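Local coordinates for protein pseudoalteromonas arctica PAMC 21717 (Pseudoalteromonas arctica, PDB 5YL7) that hydrolyses peptide bonds in proteins as a cold-active serine protease of the subtilase family, at residues Val66-Gly71 / Arg78-Ala83; Glu116-Val121 / Asp272-Ser277; Val221-Arg226 / Ala231-Tyr236. All blocks are in the same frame, centred on the assembly; numbering follows the deposited sequence.

Contact 1: Val66-Gly71 / Arg78-Ala83. With CA (calcium ion), chain D; CA (calcium ion), chain E.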
loop_
_atom_site.group_PDB
_atom_site.type_symbol
_atom_site.label_atom_id
_atom_site.label_comp_id
_atom_site.label_asym_id
_atom_site.label_seq_id
_atom_site.Cartn_x
_atom_site.Cartn_y
_atom_site.Cartn_z
ATOM N N VAL A 66 -6.558 16.172 -13.693
ATOM C CA VAL A 66 -5.919 15.289 -12.728
ATOM C C VAL A 66 -5.640 13.970 -13.449
ATOM O O VAL A 66 -4.538 13.375 -13.305
ATOM C CB VAL A 66 -6.811 15.059 -11.514
ATOM C CG1 VAL A 66 -6.203 14.080 -10.568
ATOM C CG2 VAL A 66 -7.043 16.397 -10.766
ATOM N N ALA A 67 -6.569 13.468 -14.218
ATOM C CA ALA A 67 -6.483 12.158 -14.825
ATOM C C ALA A 67 -5.307 12.077 -15.797
ATOM O O ALA A 67 -4.634 11.044 -15.875
ATOM C CB ALA A 67 -7.732 11.839 -15.600
ATOM N N ASN A 68 -5.062 13.093 -16.633
ATOM C CA ASN A 68 -3.915 13.169 -17.485
ATOM C C ASN A 68 -3.905 11.995 -18.412
ATOM O O ASN A 68 -2.801 11.543 -18.778
ATOM C CB ASN A 68 -2.606 13.245 -16.674
ATOM C CG ASN A 68 -1.384 13.544 -17.503
ATOM O OD1 ASN A 68 -1.460 14.312 -18.482
ATOM N ND2 ASN A 68 -0.257 12.934 -17.202
ATOM N N ASP A 69 -5.034 11.527 -18.904
ATOM C CA ASP A 69 -5.119 10.382 -19.810
ATOM C C ASP A 69 -6.173 10.565 -20.902
ATOM O O ASP A 69 -6.451 9.630 -21.607
ATOM C CB ASP A 69 -5.384 9.097 -19.004
ATOM C CG ASP A 69 -6.721 9.048 -18.369
ATOM O OD1 ASP A 69 -7.505 10.034 -18.513
ATOM O OD2 ASP A 69 -7.096 7.963 -17.782
ATOM N N GLY A 70 -6.699 11.765 -21.020
ATOM C CA GLY A 70 -7.584 12.084 -22.151
ATOM C C GLY A 70 -9.032 12.005 -21.816
ATOM O O GLY A 70 -9.880 12.414 -22.683
ATOM N N GLY A 71 -9.493 11.619 -20.630
ATOM C CA GLY A 71 -10.884 11.512 -20.306
ATOM C C GLY A 71 -11.086 11.201 -18.872
ATOM O O GLY A 71 -10.147 11.060 -18.043
ATOM N N ARG A 78 -3.648 2.144 -15.698
ATOM C CA ARG A 78 -2.262 2.506 -15.809
ATOM C C ARG A 78 -1.993 3.933 -15.446
ATOM O O ARG A 78 -2.843 4.815 -15.596
ATOM C CB ARG A 78 -1.716 2.167 -17.203
ATOM C CG ARG A 78 -1.543 0.704 -17.397
ATOM C CD ARG A 78 -1.078 0.310 -18.780
ATOM N NE ARG A 78 -0.994 -1.122 -18.930
ATOM C CZ ARG A 78 -0.284 -1.774 -19.891
ATOM N NH1 ARG A 78 0.446 -1.116 -20.727
ATOM N NH2 ARG A 78 -0.322 -3.083 -19.901
ATOM N N ASP A 79 -0.783 4.194 -14.927
ATOM C CA ASP A 79 -0.376 5.505 -14.502
ATOM C C ASP A 79 0.241 6.236 -15.672
ATOM O O ASP A 79 1.322 5.821 -16.136
ATOM C CB ASP A 79 0.641 5.365 -13.374
ATOM C CG ASP A 79 1.020 6.611 -12.684
ATOM O OD1 ASP A 79 0.674 7.727 -13.163
ATOM O OD2 ASP A 79 1.749 6.521 -11.651
ATOM N N PRO A 80 -0.345 7.340 -16.148
ATOM C CA PRO A 80 0.283 8.129 -17.244
ATOM C C PRO A 80 1.408 8.957 -16.786
ATOM O O PRO A 80 2.086 9.579 -17.639
ATOM C CB PRO A 80 -0.872 8.949 -17.736
ATOM C CG PRO A 80 -1.710 9.259 -16.479
ATOM C CD PRO A 80 -1.579 7.955 -15.690
ATOM N N GLY A 81 1.618 9.096 -15.502
ATOM C CA GLY A 81 2.534 9.966 -14.863
ATOM C C GLY A 81 1.881 11.170 -14.215
ATOM O O GLY A 81 1.088 11.832 -14.860
ATOM N N ASP A 82 2.241 11.420 -12.994
ATOM C CA ASP A 82 1.641 12.524 -12.175
ATOM C C ASP A 82 2.545 13.705 -12.006
ATOM O O ASP A 82 2.295 14.583 -11.156
ATOM C CB ASP A 82 1.067 11.978 -10.851
ATOM C CG ASP A 82 2.109 11.500 -9.949
ATOM O OD1 ASP A 82 3.316 11.649 -10.235
ATOM O OD2 ASP A 82 1.847 10.907 -8.889
ATOM N N ALA A 83 3.576 13.815 -12.825
ATOM C CA ALA A 83 4.435 14.982 -12.826
ATOM C C ALA A 83 3.622 16.238 -13.001
ATOM O O ALA A 83 2.680 16.297 -13.754
ATOM C CB ALA A 83 5.485 14.943 -13.965
HETATM CA CA CA D . -9.446 8.759 -17.660
HETATM CA CA CA E . -7.051 5.660 -17.393
HETATM O O HOH W 1 2.260 12.108 -18.606
HETATM O O HOH W 2 -4.698 5.709 -17.380
HETATM O O HOH W 3 -9.371 8.962 -15.319
HETATM O O HOH W 4 -10.027 8.450 -19.905
HETATM O O HOH W 5 -6.711 5.562 -19.726
#
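Asn68, the first residue to leave helical geometry after helix 64-67, sends its side chain across to Pro80 and Gly81. With CG swung away from its own backbone N (chi1 -171°), the chain slides past the proline ring in the opposite direction. Asn68 CB lies 4.1 Å from Pro80 CG, and CG passes on toward the Gly81 carbonyl. At the tip, Asn68 ND2 donates to Gly81 O at 2.9 Å, bent to 139° at the hydrogen but lying in the plane of that carbonyl. Asn68 ND2 also donates a hydrogen bond to a water 3.0 Å away, and the same water donates to Pro80 O, so one amide nitrogen grips two successive carbonyls, one of them indirectly. Pro80 packs its CB against the backbone Asn68 O (3.4 Å) and rests on Arg131 of strand 126-131. The loop that follows the helix forms a two-calcium site, in which Asp69 OD2 bridges the ions and OD1 holds one of them together with Gly71 O; Asp59, Gly72, Asp74 and Asp76 complete the protein ligands, with waters filling further places. A water on the calcium that Asp69 reaches through OD2 alone donates to Arg78 O at 2.7 Å, tying the metal cluster to 78-83. There an Asx turn closes, Gly81 N donating to Asp79 OD1 (2.9 Å) from above the carboxylate plane, while Asp79 OD2 is bound by Thr42.

Contact 2: Glu116-Val121 / Asp272-Ser277. With CA (calcium ion), chain C.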
loop_
_atom_site.group_PDB
_atom_site.type_symbol
_atom_site.label_atom_id
_atom_site.label_comp_id
_atom_site.label_asym_id
_atom_site.label_seq_id
_atom_site.Cartn_x
_atom_site.Cartn_y
_atom_site.Cartn_z
ATOM N N GLU A 116 14.755 -12.335 -11.064
ATOM C CA GLU A 116 14.790 -11.007 -11.611
ATOM C C GLU A 116 14.356 -9.990 -10.514
ATOM O O GLU A 116 13.387 -10.308 -9.833
ATOM C CB GLU A 116 13.810 -10.853 -12.792
ATOM C CG GLU A 116 13.827 -9.546 -13.475
ATOM C CD GLU A 116 12.921 -9.541 -14.736
ATOM O OE1 GLU A 116 12.806 -8.425 -15.308
ATOM O OE2 GLU A 116 12.327 -10.626 -15.078
ATOM N N GLY A 117 15.019 -8.891 -10.397
ATOM C CA GLY A 117 14.452 -7.771 -9.600
ATOM C C GLY A 117 14.275 -8.174 -8.167
ATOM O O GLY A 117 15.143 -8.717 -7.465
ATOM N N VAL A 118 13.092 -7.808 -7.646
ATOM C CA VAL A 118 12.671 -7.862 -6.262
ATOM C C VAL A 118 11.691 -8.944 -5.905
ATOM O O VAL A 118 11.206 -9.664 -6.858
ATOM C CB VAL A 118 12.096 -6.444 -5.838
ATOM C CG1 VAL A 118 13.148 -5.363 -5.910
ATOM C CG2 VAL A 118 10.919 -6.100 -6.705
ATOM N N ALA A 119 11.337 -9.053 -4.621
ATOM C CA ALA A 119 10.264 -9.868 -4.178
ATOM C C ALA A 119 9.112 -9.031 -3.650
ATOM O O ALA A 119 9.278 -7.825 -3.405
ATOM C CB ALA A 119 10.768 -10.841 -3.114
ATOM N N GLY A 120 7.962 -9.670 -3.541
ATOM C CA GLY A 120 6.765 -9.050 -2.984
ATOM C C GLY A 120 6.387 -9.746 -1.715
ATOM O O GLY A 120 6.700 -10.913 -1.452
ATOM N N VAL A 121 5.628 -9.072 -0.813
ATOM C CA VAL A 121 5.233 -9.650 0.463
ATOM C C VAL A 121 4.274 -10.784 0.273
ATOM O O VAL A 121 4.408 -11.831 0.932
ATOM C CB VAL A 121 4.625 -8.530 1.339
ATOM C CG1 VAL A 121 4.044 -9.109 2.609
ATOM C CG2 VAL A 121 5.686 -7.481 1.664
ATOM N N ASP A 272 11.470 0.367 -17.181
ATOM C CA ASP A 272 11.330 -0.230 -15.861
ATOM C C ASP A 272 12.598 0.087 -15.054
ATOM O O ASP A 272 13.720 -0.025 -15.563
ATOM C CB ASP A 272 11.104 -1.693 -15.926
ATOM C CG ASP A 272 9.770 -2.119 -16.561
ATOM O OD1 ASP A 272 8.825 -1.309 -16.542
ATOM O OD2 ASP A 272 9.670 -3.335 -16.891
ATOM N N SER A 273 12.430 0.273 -13.737
ATOM C CA SER A 273 13.571 0.369 -12.820
ATOM C C SER A 273 13.190 -0.210 -11.487
ATOM O O SER A 273 12.039 -0.678 -11.274
ATOM C CB SER A 273 14.002 1.800 -12.775
ATOM O OG SER A 273 13.009 2.602 -12.154
ATOM N N TYR A 274 14.113 -0.161 -10.541
ATOM C CA TYR A 274 13.881 -0.453 -9.134
ATOM C C TYR A 274 14.307 0.682 -8.340
ATOM O O TYR A 274 15.366 1.292 -8.660
ATOM C CB TYR A 274 14.582 -1.726 -8.683
ATOM C CG TYR A 274 14.222 -2.926 -9.505
ATOM C CD1 TYR A 274 13.048 -3.649 -9.325
ATOM C CD2 TYR A 274 15.053 -3.346 -10.591
ATOM C CE1 TYR A 274 12.675 -4.665 -10.176
ATOM C CE2 TYR A 274 14.617 -4.340 -11.437
ATOM C CZ TYR A 274 13.484 -5.042 -11.171
ATOM O OH TYR A 274 13.043 -6.066 -11.982
ATOM N N GLY A 275 13.584 1.133 -7.346
ATOM C CA GLY A 275 13.938 2.300 -6.596
ATOM C C GLY A 275 13.553 2.207 -5.142
ATOM O O GLY A 275 12.675 1.454 -4.734
ATOM N N TYR A 276 14.361 2.938 -4.328
ATOM C CA TYR A 276 14.131 3.037 -2.899
ATOM C C TYR A 276 13.345 4.267 -2.571
ATOM O O TYR A 276 13.712 5.351 -2.945
ATOM C CB TYR A 276 15.476 3.096 -2.101
ATOM C CG TYR A 276 16.389 1.953 -2.234
ATOM C CD1 TYR A 276 16.318 0.818 -1.426
ATOM C CD2 TYR A 276 17.432 2.006 -3.164
ATOM C CE1 TYR A 276 17.230 -0.235 -1.553
ATOM C CE2 TYR A 276 18.340 0.947 -3.275
ATOM C CZ TYR A 276 18.230 -0.092 -2.479
ATOM O OH TYR A 276 19.117 -1.197 -2.552
ATOM N N SER A 277 12.214 4.073 -1.851
ATOM C CA SER A 277 11.330 5.160 -1.470
ATOM C C SER A 277 11.089 5.082 0.016
ATOM O O SER A 277 11.458 4.108 0.669
ATOM C CB SER A 277 10.018 5.096 -2.208
ATOM O OG SER A 277 10.182 5.470 -3.604
HETATM CA CA CA C . 11.224 -10.657 -8.996
HETATM O O HOH W 6 14.269 -6.421 -14.317
#
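Tyr274 CG is anti to its carbonyl carbon (chi1 -55°), which sends the ring off strand 272-277 toward 116-121; Glu116, with CG turned opposite its backbone N (chi1 -177°) and the chain extended beyond, brings its carboxylate past the phenol end of that ring. The two side chains cross nearly at right angles, carboxylate and ring planes 79° apart. Their polar ends stand 4.1 Å apart, Glu116 OE1 to Tyr274 OH, and a water joins them: it donates to Glu116 OE1 at 2.7 Å and pairs with Tyr274 OH at the same distance, sitting at the ring edge in its plane. The rest of the ring lies obliquely against the backbone. Tyr274 OH comes within 3.3 Å of Gly117 CA, an approach possible because this residue, at positive phi, carries no side chain: a beta carbon there would clash with the hydroxyl. Further up the ring, Tyr274 CD1 meets Val118 CG1 at 3.8 Å, an apolar contact in which the two side chains slide past each other, and Leu259 of the neighbouring strand 258-263 touches both. The segment so covered is a calcium-binding loop: Glu116 O (2.3 Å) and Val118 O (2.4 Å) bind the ion with Asp5, Asp49, Val111 and Asn114, an arrangement resembling the high-affinity calcium site of subtilisins. Gly117, between the two ligand carbonyls, is thus backed by the tyrosine, which also touches the ligand Asp49. The ring comes from the antiparallel pair 258-263 and 272-277, separate from the large parallel sheet; Gly117 in turn shares backbone hydrogen bonding with Arg7, near the N-terminus.

Contact 3: Val221-Arg226 / Ala231-Tyr236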
loop_
_atom_site.group_PDB
_atom_site.type_symbol
_atom_site.label_atom_id
_atom_site.label_comp_id
_atom_site.label_asym_id
_atom_site.label_seq_id
_atom_site.Cartn_x
_atom_site.Cartn_y
_atom_site.Cartn_z
ATOM N N VAL A 221 -1.454 2.428 9.842
ATOM C CA VAL A 221 -0.070 1.894 9.912
ATOM C C VAL A 221 0.934 3.038 10.012
ATOM O O VAL A 221 1.017 3.910 9.140
ATOM C CB VAL A 221 0.211 1.081 8.654
ATOM C CG1 VAL A 221 1.627 0.492 8.700
ATOM C CG2 VAL A 221 -0.806 -0.039 8.497
ATOM N N ALA A 222 1.729 2.953 11.101
ATOM C CA ALA A 222 2.918 3.839 11.295
ATOM C C ALA A 222 4.116 3.173 10.646
ATOM O O ALA A 222 4.183 1.977 10.395
ATOM C CB ALA A 222 3.152 4.084 12.768
ATOM N N SER A 223 5.162 3.981 10.391
ATOM C CA SER A 223 6.359 3.535 9.741
ATOM C C SER A 223 7.560 3.436 10.659
ATOM O O SER A 223 7.795 4.437 11.416
ATOM C CB SER A 223 6.728 4.481 8.634
ATOM O OG SER A 223 7.992 4.127 8.069
ATOM N N VAL A 224 8.294 2.354 10.648
ATOM C CA VAL A 224 9.622 2.236 11.236
ATOM C C VAL A 224 10.658 2.302 10.177
ATOM O O VAL A 224 10.497 1.923 9.007
ATOM C CB VAL A 224 9.818 1.029 12.134
ATOM C CG1 VAL A 224 8.874 1.076 13.336
ATOM C CG2 VAL A 224 9.665 -0.273 11.380
ATOM N N GLY A 225 11.854 2.747 10.586
ATOM C CA GLY A 225 13.069 2.635 9.752
ATOM C C GLY A 225 13.753 1.344 9.962
ATOM O O GLY A 225 13.362 0.465 10.726
ATOM N N ARG A 226 14.946 1.232 9.360
ATOM C CA ARG A 226 15.798 0.075 9.446
ATOM C C ARG A 226 16.300 -0.206 10.858
ATOM O O ARG A 226 16.646 -1.337 11.148
ATOM C CB ARG A 226 16.931 0.225 8.399
ATOM C CG ARG A 226 17.768 -1.023 8.226
ATOM C CD ARG A 226 18.642 -0.855 6.994
ATOM N NE ARG A 226 19.355 -2.072 6.644
ATOM C CZ ARG A 226 20.066 -2.140 5.504
ATOM N NH1 ARG A 226 20.201 -1.096 4.718
ATOM N NH2 ARG A 226 20.490 -3.323 5.140
ATOM N N ALA A 231 10.125 5.929 12.109
ATOM C CA ALA A 231 10.725 6.753 11.067
ATOM C C ALA A 231 10.449 8.186 11.362
ATOM O O ALA A 231 9.368 8.544 11.815
ATOM C CB ALA A 231 10.130 6.336 9.694
ATOM N N TYR A 232 11.440 9.062 11.113
ATOM C CA TYR A 232 11.347 10.444 11.596
ATOM C C TYR A 232 10.101 11.146 11.169
ATOM O O TYR A 232 9.598 12.032 11.910
ATOM C CB TYR A 232 12.579 11.244 11.156
ATOM C CG TYR A 232 12.832 11.295 9.678
ATOM C CD1 TYR A 232 12.290 12.267 8.865
ATOM C CD2 TYR A 232 13.655 10.336 9.036
ATOM C CE1 TYR A 232 12.566 12.345 7.528
ATOM C CE2 TYR A 232 13.957 10.391 7.732
ATOM C CZ TYR A 232 13.423 11.390 6.945
ATOM O OH TYR A 232 13.713 11.536 5.576
ATOM N N TYR A 233 9.548 10.884 10.002
ATOM C CA TYR A 233 8.392 11.562 9.461
ATOM C C TYR A 233 7.056 10.920 9.916
ATOM O O TYR A 233 6.028 11.499 9.587
ATOM C CB TYR A 233 8.448 11.551 7.915
ATOM C CG TYR A 233 8.568 10.141 7.377
ATOM C CD1 TYR A 233 7.476 9.287 7.375
ATOM C CD2 TYR A 233 9.787 9.580 6.971
ATOM C CE1 TYR A 233 7.604 7.956 7.019
ATOM C CE2 TYR A 233 9.915 8.288 6.612
ATOM C CZ TYR A 233 8.858 7.435 6.687
ATOM O OH TYR A 233 8.939 6.100 6.343
ATOM N N SER A 234 7.097 9.744 10.520
ATOM C CA SER A 234 5.821 9.037 10.659
ATOM C C SER A 234 4.915 9.735 11.626
ATOM O O SER A 234 5.296 10.121 12.738
ATOM C CB SER A 234 6.129 7.679 11.205
ATOM O OG SER A 234 4.873 6.892 11.200
ATOM N N ASN A 235 3.643 9.818 11.279
ATOM C CA ASN A 235 2.614 10.143 12.260
ATOM C C ASN A 235 2.514 9.070 13.293
ATOM O O ASN A 235 2.995 7.924 13.111
ATOM C CB ASN A 235 1.296 10.431 11.567
ATOM C CG ASN A 235 1.265 11.692 10.759
ATOM O OD1 ASN A 235 2.099 12.589 10.924
ATOM N ND2 ASN A 235 0.303 11.793 9.835
ATOM N N TYR A 236 1.868 9.410 14.388
ATOM C CA TYR A 236 1.823 8.547 15.567
ATOM C C TYR A 236 0.617 8.962 16.433
ATOM O O TYR A 236 0.171 10.090 16.244
ATOM C CB TYR A 236 3.146 8.640 16.398
ATOM C CG TYR A 236 3.452 10.010 16.837
ATOM C CD1 TYR A 236 2.735 10.660 17.897
ATOM C CD2 TYR A 236 4.257 10.849 16.046
ATOM C CE1 TYR A 236 2.898 12.039 18.202
ATOM C CE2 TYR A 236 4.509 12.173 16.376
ATOM C CZ TYR A 236 3.773 12.774 17.376
ATOM O OH TYR A 236 3.993 14.156 17.589
#
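Ser234 OG is held from two directions: it accepts from Ser223 N at 3.0 Å along an almost straight bond (177°) and donates to Asn235 O at 2.9 Å, meeting a lone pair in the carbonyl plane. Its torsion, OG opposite the backbone N (chi1 -173°), carries the hydroxyl to the strand, beside Ala222 CB. With an alanine in place of Ser234, Ser223 N would probably lose its acceptor and Asn235 O this donor, and the loop would be held less firmly to the strand. The next bond is plain backbone, Ala231 N to Ser223 O at 2.9 Å. Ser223 OG lies 2.8 Å from Tyr233 OH, a pair of hydroxyls in which the direction of the bond is left open; Tyr233 OH is also hydrogen-bonded to Gly247 O. Ala231 CB packs beside Ser223 OG at 3.5 Å. Ala231 to Ser234 form a type I turn, closed by Ser234 N on Ala231 O (2.9 Å), and Thr280 of helix 280-297 touches both serines. Strand 219-224 runs in the parallel sheet between 195-199 and 242-245, and the turn lies on the loop leading to the latter: a buried, helix-free connection between neighbouring parallel strands of the subtilase core.

The contacts spread over one subtilase domain, with centres about 23 Å (1 and 2), 21 Å (2 and 3) and 29 Å (1 and 3) apart. None touches another; the nearest atoms of contacts 2 and 3 are about 7 Å apart. Contact 1 comes first along the chain, and both segments of contact 3 lie between the two halves of contact 2. Contacts 1 and 2 involve calcium-binding loops, whereas contact 3 sits at the parallel sheet. Helix 280-297 meets residues of contacts 2 and 3, and carries Ser281 close to its start, probably the nucleophile of a Ser-His-Asp triad. Metal-bound outer loops and the central sheet are thus parts of one compact fold.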